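Local coordinates for pectate lyase/Amb allergen (Acidovorax citrulli, PDB 4HWV), which probably cleaves pectate, a plant cell-wall polysaccharide, as a secreted, calcium-binding lyase of polysaccharide lyase family 1, at residues L348-Y353 / A379-V384; F424-T429 / D437-V442. All blocks are in the same frame, centred on the assembly; numbering follows the deposited sequence.

In the fold
Contact 1 lies within the parallel beta-helix, and contact 2, next along the chain with its centre about 11 Å away, is where an alpha-helix packs against one of the last beta-helix strands. Contact 1 pairs strands 345-356 and 376-387 of successive coils on both sides of a two-residue, asparagine-lined bend. One strand further on, strand 423-427 pairs with 376-387 and carries helix 438-445. Two probable backbone hydrogen bonds join the contacts, Ala379 N to Tyr425 O at 2.8 Å and Asn381 N to Ser427 O at 2.9 Å. Their centres lie about 18 and 24 Å from the chain's centre, on the same side of it, away from the calcium site of Asp227, Asp278 and Asp282.

Contact 1: L348-Y353 / A379-V384; sequences LYNNYY and AENNVV
Leu348 and Ala379 begin a parallel pairing in which the carbonyl of Leu348 serves two donors. Glu380 N meets Leu348 O at 2.9 Å in the carbonyl plane, while Asn382 ND2 approaches the same oxygen from above that plane, with an almost straight N-H...O angle of 169°. Tyr349 touches Glu380 mainly through CB; its ring leads away and stacks with His327 and His347. At Asn350 the backbone takes a left-handed helical conformation, matched by Asn381, and both chains bend. Asn350 N binds Glu380 O, and the Asn350 side chain lies beside that of Asn381, with Asn350 ND2 donating to Asn381 O at 3.0 Å; Asn350 OD1 is held by Glu465 N.

Asn351 lies alongside Asn382, the two amides pointing the same way and only 7° from coplanar. Asn382 OD1 is gripped by two donors of one residue, Asn351 N and Asn351 ND2, each at 3.0 Å. Asn351 reaches back to the preceding coil in the same way, its OD1 accepting from Asn329 N and its ND2 donating to Phe326 O.

Parallel pairing resumes with Val383 N donating to Asn351 O at 3.0 Å; Tyr352 then sets CD1 4.0 Å from Val383 CG1. Tyr353 N donates to Val383 O at 2.8 Å, while its ring sets CD1 3.9 Å from Val384 CG2 and its hydroxyl bonds Gln338 O. Equivalent asparagines bonded from turn to turn at a two-residue bend form the asparagine stack characteristic of the pectate lyase parallel beta-helix.

Contact 2: F424-T429 / D437-V442; sequences FYDSGT and DLTAAV
The N-terminal end of helix 438-445 is fastened to a strand of the beta-helix by the carboxylate of Asp426, which receives backbone N-H groups of the first helical turn. CG of Asp426 lies between the backbone N and the carbonyl carbon (chi1 81°), which carries the carboxylate to the helix end; its two oxygens serve different donors. OD1 accepts from Thr439 OG1 at 2.7 Å on its anti lone pair, and from Thr439 N at 2.9 Å above the carboxylate plane. OD2 takes Leu438 N from above the plane, at 3.1 Å, and Thr429 OG1 on its anti lone pair. Four bonds thus fix the rotation of the carboxylate. Water 1 adds a bridge, accepting from Asp426 N and donating to Thr439 OG1.

Asp437 is the N-cap, its OD1 bonded to Ala440 N. That oxygen lies 3.8 Å from Asp426 OD1, a like-charge approach that the N-H groups of the helix end probably ease.

Beside this polar joint, Val442 CG2 stands over the centre of one face of the Phe424 ring, 3.7 Å from the centroid in a CH-pi contact. Leu438 CD1 lies against Thr429 OG1 and CG2.

The short segments, strand 424-427 and helix 438-442, run roughly antiparallel, at 152°. Phe424, Leu438 and Val442 also pack on Ala399 of strand 399-401, while strand 423-427 bonds to strand 376-387.

Contact 1: L348-Y353 / A379-V384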
# COMPACT_ATOMS: atom_id res chain seq x y z
N LEU A 348 -19.17 7.79 -22.04
CA LEU A 348 -18.75 6.69 -21.15
C LEU A 348 -19.61 5.50 -21.51
O LEU A 348 -20.83 5.54 -21.33
CB LEU A 348 -18.96 7.03 -19.67
CG LEU A 348 -18.22 8.28 -19.19
CD1 LEU A 348 -19.16 9.48 -19.14
CD2 LEU A 348 -17.52 8.05 -17.85
N TYR A 349 -19.00 4.45 -22.04
CA TYR A 349 -19.76 3.26 -22.36
C TYR A 349 -19.07 1.97 -21.93
O TYR A 349 -17.86 1.87 -21.96
CB TYR A 349 -20.15 3.20 -23.85
CG TYR A 349 -19.06 2.97 -24.89
CD1 TYR A 349 -18.32 4.04 -25.41
CD2 TYR A 349 -18.81 1.70 -25.41
CE1 TYR A 349 -17.37 3.83 -26.40
CE2 TYR A 349 -17.85 1.49 -26.39
CZ TYR A 349 -17.14 2.55 -26.88
OH TYR A 349 -16.18 2.34 -27.85
N ASN A 350 -19.87 1.00 -21.49
CA ASN A 350 -19.34 -0.32 -21.16
C ASN A 350 -18.19 -0.24 -20.15
O ASN A 350 -17.15 -0.89 -20.33
CB ASN A 350 -18.87 -1.08 -22.41
CG ASN A 350 -20.01 -1.52 -23.33
OD1 ASN A 350 -19.78 -1.69 -24.51
ND2 ASN A 350 -21.21 -1.79 -22.77
N ASN A 351 -18.37 0.56 -19.11
CA ASN A 351 -17.46 0.52 -17.97
C ASN A 351 -18.11 -0.22 -16.81
O ASN A 351 -19.34 -0.31 -16.74
CB ASN A 351 -17.09 1.94 -17.54
CG ASN A 351 -16.49 2.74 -18.66
OD1 ASN A 351 -15.34 2.51 -19.05
ND2 ASN A 351 -17.28 3.65 -19.23
N TYR A 352 -17.28 -0.78 -15.94
CA TYR A 352 -17.74 -1.46 -14.74
C TYR A 352 -17.26 -0.67 -13.53
O TYR A 352 -16.06 -0.59 -13.27
CB TYR A 352 -17.18 -2.88 -14.68
CG TYR A 352 -17.50 -3.65 -13.42
CD1 TYR A 352 -18.70 -3.46 -12.74
CD2 TYR A 352 -16.61 -4.58 -12.92
CE1 TYR A 352 -18.99 -4.18 -11.59
CE2 TYR A 352 -16.89 -5.30 -11.77
CZ TYR A 352 -18.09 -5.09 -11.11
OH TYR A 352 -18.39 -5.82 -9.98
N TYR A 353 -18.21 -0.09 -12.80
CA TYR A 353 -17.95 0.60 -11.55
C TYR A 353 -18.19 -0.37 -10.41
O TYR A 353 -19.24 -1.02 -10.36
CB TYR A 353 -18.93 1.75 -11.38
CG TYR A 353 -18.82 2.88 -12.38
CD1 TYR A 353 -19.40 2.79 -13.66
CD2 TYR A 353 -18.19 4.07 -12.03
CE1 TYR A 353 -19.33 3.86 -14.55
CE2 TYR A 353 -18.11 5.13 -12.91
CZ TYR A 353 -18.69 5.04 -14.16
OH TYR A 353 -18.62 6.10 -15.03
N ALA A 379 -23.87 8.38 -21.67
CA ALA A 379 -23.50 7.17 -20.92
C ALA A 379 -24.31 5.98 -21.42
O ALA A 379 -25.54 6.03 -21.40
CB ALA A 379 -23.77 7.37 -19.43
N GLU A 380 -23.64 4.91 -21.84
CA GLU A 380 -24.34 3.75 -22.38
C GLU A 380 -23.81 2.44 -21.82
O GLU A 380 -22.60 2.19 -21.83
CB GLU A 380 -24.22 3.70 -23.91
CG GLU A 380 -24.98 4.83 -24.60
CD GLU A 380 -24.62 5.02 -26.05
OE1 GLU A 380 -23.41 4.99 -26.37
OE2 GLU A 380 -25.54 5.22 -26.87
N ASN A 381 -24.74 1.59 -21.38
CA ASN A 381 -24.42 0.21 -20.99
C ASN A 381 -23.25 0.11 -20.00
O ASN A 381 -22.34 -0.72 -20.16
CB ASN A 381 -24.21 -0.69 -22.22
CG ASN A 381 -25.47 -0.84 -23.05
OD1 ASN A 381 -26.40 -0.02 -22.97
ND2 ASN A 381 -25.50 -1.88 -23.87
N ASN A 382 -23.31 0.95 -18.98
CA ASN A 382 -22.37 0.86 -17.86
C ASN A 382 -23.01 0.02 -16.77
O ASN A 382 -24.22 0.12 -16.52
CB ASN A 382 -22.04 2.25 -17.32
CG ASN A 382 -21.31 3.10 -18.35
OD1 ASN A 382 -20.12 2.91 -18.59
ND2 ASN A 382 -22.02 4.04 -18.97
N VAL A 383 -22.19 -0.79 -16.10
CA VAL A 383 -22.63 -1.59 -14.96
C VAL A 383 -22.03 -1.04 -13.68
O VAL A 383 -20.84 -0.75 -13.65
CB VAL A 383 -22.21 -3.04 -15.12
CG1 VAL A 383 -22.55 -3.85 -13.85
CG2 VAL A 383 -22.86 -3.64 -16.34
N VAL A 384 -22.86 -0.91 -12.66
CA VAL A 384 -22.43 -0.43 -11.36
C VAL A 384 -22.77 -1.46 -10.29
O VAL A 384 -23.94 -1.86 -10.14
CB VAL A 384 -23.09 0.94 -11.01
CG1 VAL A 384 -22.59 1.46 -9.66
CG2 VAL A 384 -22.88 1.94 -12.12

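Contact 2: F424-T429 / D437-V442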
# COMPACT_ATOMS: atom_id res chain seq x y z
N PHE A 424 -27.17 15.68 -20.51
CA PHE A 424 -26.88 14.33 -20.03
C PHE A 424 -27.82 13.33 -20.69
O PHE A 424 -29.03 13.54 -20.75
CB PHE A 424 -27.03 14.27 -18.50
CG PHE A 424 -26.67 12.93 -17.90
CD1 PHE A 424 -27.61 11.90 -17.84
CD2 PHE A 424 -25.41 12.70 -17.37
CE1 PHE A 424 -27.27 10.66 -17.27
CE2 PHE A 424 -25.07 11.48 -16.82
CZ PHE A 424 -26.00 10.45 -16.77
N TYR A 425 -27.25 12.24 -21.19
CA TYR A 425 -28.00 11.13 -21.76
C TYR A 425 -27.50 9.85 -21.12
O TYR A 425 -26.30 9.66 -20.98
CB TYR A 425 -27.79 11.06 -23.27
CG TYR A 425 -28.38 9.83 -23.92
CD1 TYR A 425 -27.64 8.65 -24.04
CD2 TYR A 425 -29.66 9.85 -24.45
CE1 TYR A 425 -28.17 7.52 -24.64
CE2 TYR A 425 -30.20 8.72 -25.06
CZ TYR A 425 -29.44 7.56 -25.16
OH TYR A 425 -29.98 6.44 -25.77
N ASP A 426 -28.41 8.96 -20.75
CA ASP A 426 -27.99 7.58 -20.47
C ASP A 426 -28.98 6.56 -20.98
O ASP A 426 -30.18 6.81 -21.09
CB ASP A 426 -27.65 7.31 -18.99
CG ASP A 426 -28.88 7.06 -18.11
OD1 ASP A 426 -29.82 7.89 -18.15
OD2 ASP A 426 -28.91 6.04 -17.37
N SER A 427 -28.42 5.40 -21.31
CA SER A 427 -29.21 4.24 -21.69
C SER A 427 -28.49 3.00 -21.18
O SER A 427 -27.25 2.97 -21.13
CB SER A 427 -29.34 4.18 -23.21
OG SER A 427 -30.15 3.10 -23.61
N GLY A 428 -29.24 1.97 -20.83
CA GLY A 428 -28.66 0.71 -20.45
C GLY A 428 -27.85 0.68 -19.16
O GLY A 428 -27.13 -0.28 -18.93
N THR A 429 -27.99 1.68 -18.29
CA THR A 429 -27.27 1.66 -17.03
C THR A 429 -27.85 0.56 -16.13
O THR A 429 -29.08 0.47 -15.98
CB THR A 429 -27.42 2.99 -16.27
OG1 THR A 429 -26.96 4.05 -17.12
CG2 THR A 429 -26.59 2.95 -14.99
N ASP A 437 -32.16 4.70 -14.05
CA ASP A 437 -32.35 5.87 -14.91
C ASP A 437 -31.51 7.03 -14.37
O ASP A 437 -31.96 7.79 -13.53
CB ASP A 437 -33.83 6.26 -14.95
CG ASP A 437 -34.12 7.39 -15.94
OD1 ASP A 437 -33.17 8.04 -16.41
OD2 ASP A 437 -35.32 7.59 -16.25
N LEU A 438 -30.29 7.17 -14.87
CA LEU A 438 -29.42 8.23 -14.35
C LEU A 438 -29.90 9.60 -14.77
O LEU A 438 -29.71 10.57 -14.05
CB LEU A 438 -27.96 8.04 -14.80
CG LEU A 438 -27.30 6.71 -14.39
CD1 LEU A 438 -25.86 6.66 -14.87
CD2 LEU A 438 -27.37 6.47 -12.87
N THR A 439 -30.51 9.69 -15.95
CA THR A 439 -30.98 10.98 -16.45
C THR A 439 -32.03 11.59 -15.51
O THR A 439 -32.00 12.78 -15.23
CB THR A 439 -31.53 10.86 -17.88
OG1 THR A 439 -30.49 10.40 -18.75
CG2 THR A 439 -32.03 12.20 -18.37
N ALA A 440 -32.94 10.77 -14.99
CA ALA A 440 -33.93 11.24 -14.04
C ALA A 440 -33.25 11.79 -12.78
O ALA A 440 -33.67 12.82 -12.23
CB ALA A 440 -34.92 10.13 -13.70
N ALA A 441 -32.21 11.11 -12.32
CA ALA A 441 -31.46 11.59 -11.16
C ALA A 441 -30.78 12.92 -11.46
O ALA A 441 -30.77 13.83 -10.64
CB ALA A 441 -30.46 10.56 -10.69
N VAL A 442 -30.21 13.04 -12.66
CA VAL A 442 -29.56 14.28 -13.04
C VAL A 442 -30.55 15.45 -13.06
O VAL A 442 -30.22 16.55 -12.59
CB VAL A 442 -28.80 14.12 -14.37
CG1 VAL A 442 -28.36 15.47 -14.95
CG2 VAL A 442 -27.61 13.18 -14.16
O HOH W 1 -31.26 10.16 -21.34
O HOH W 2 -32.38 7.28 -18.98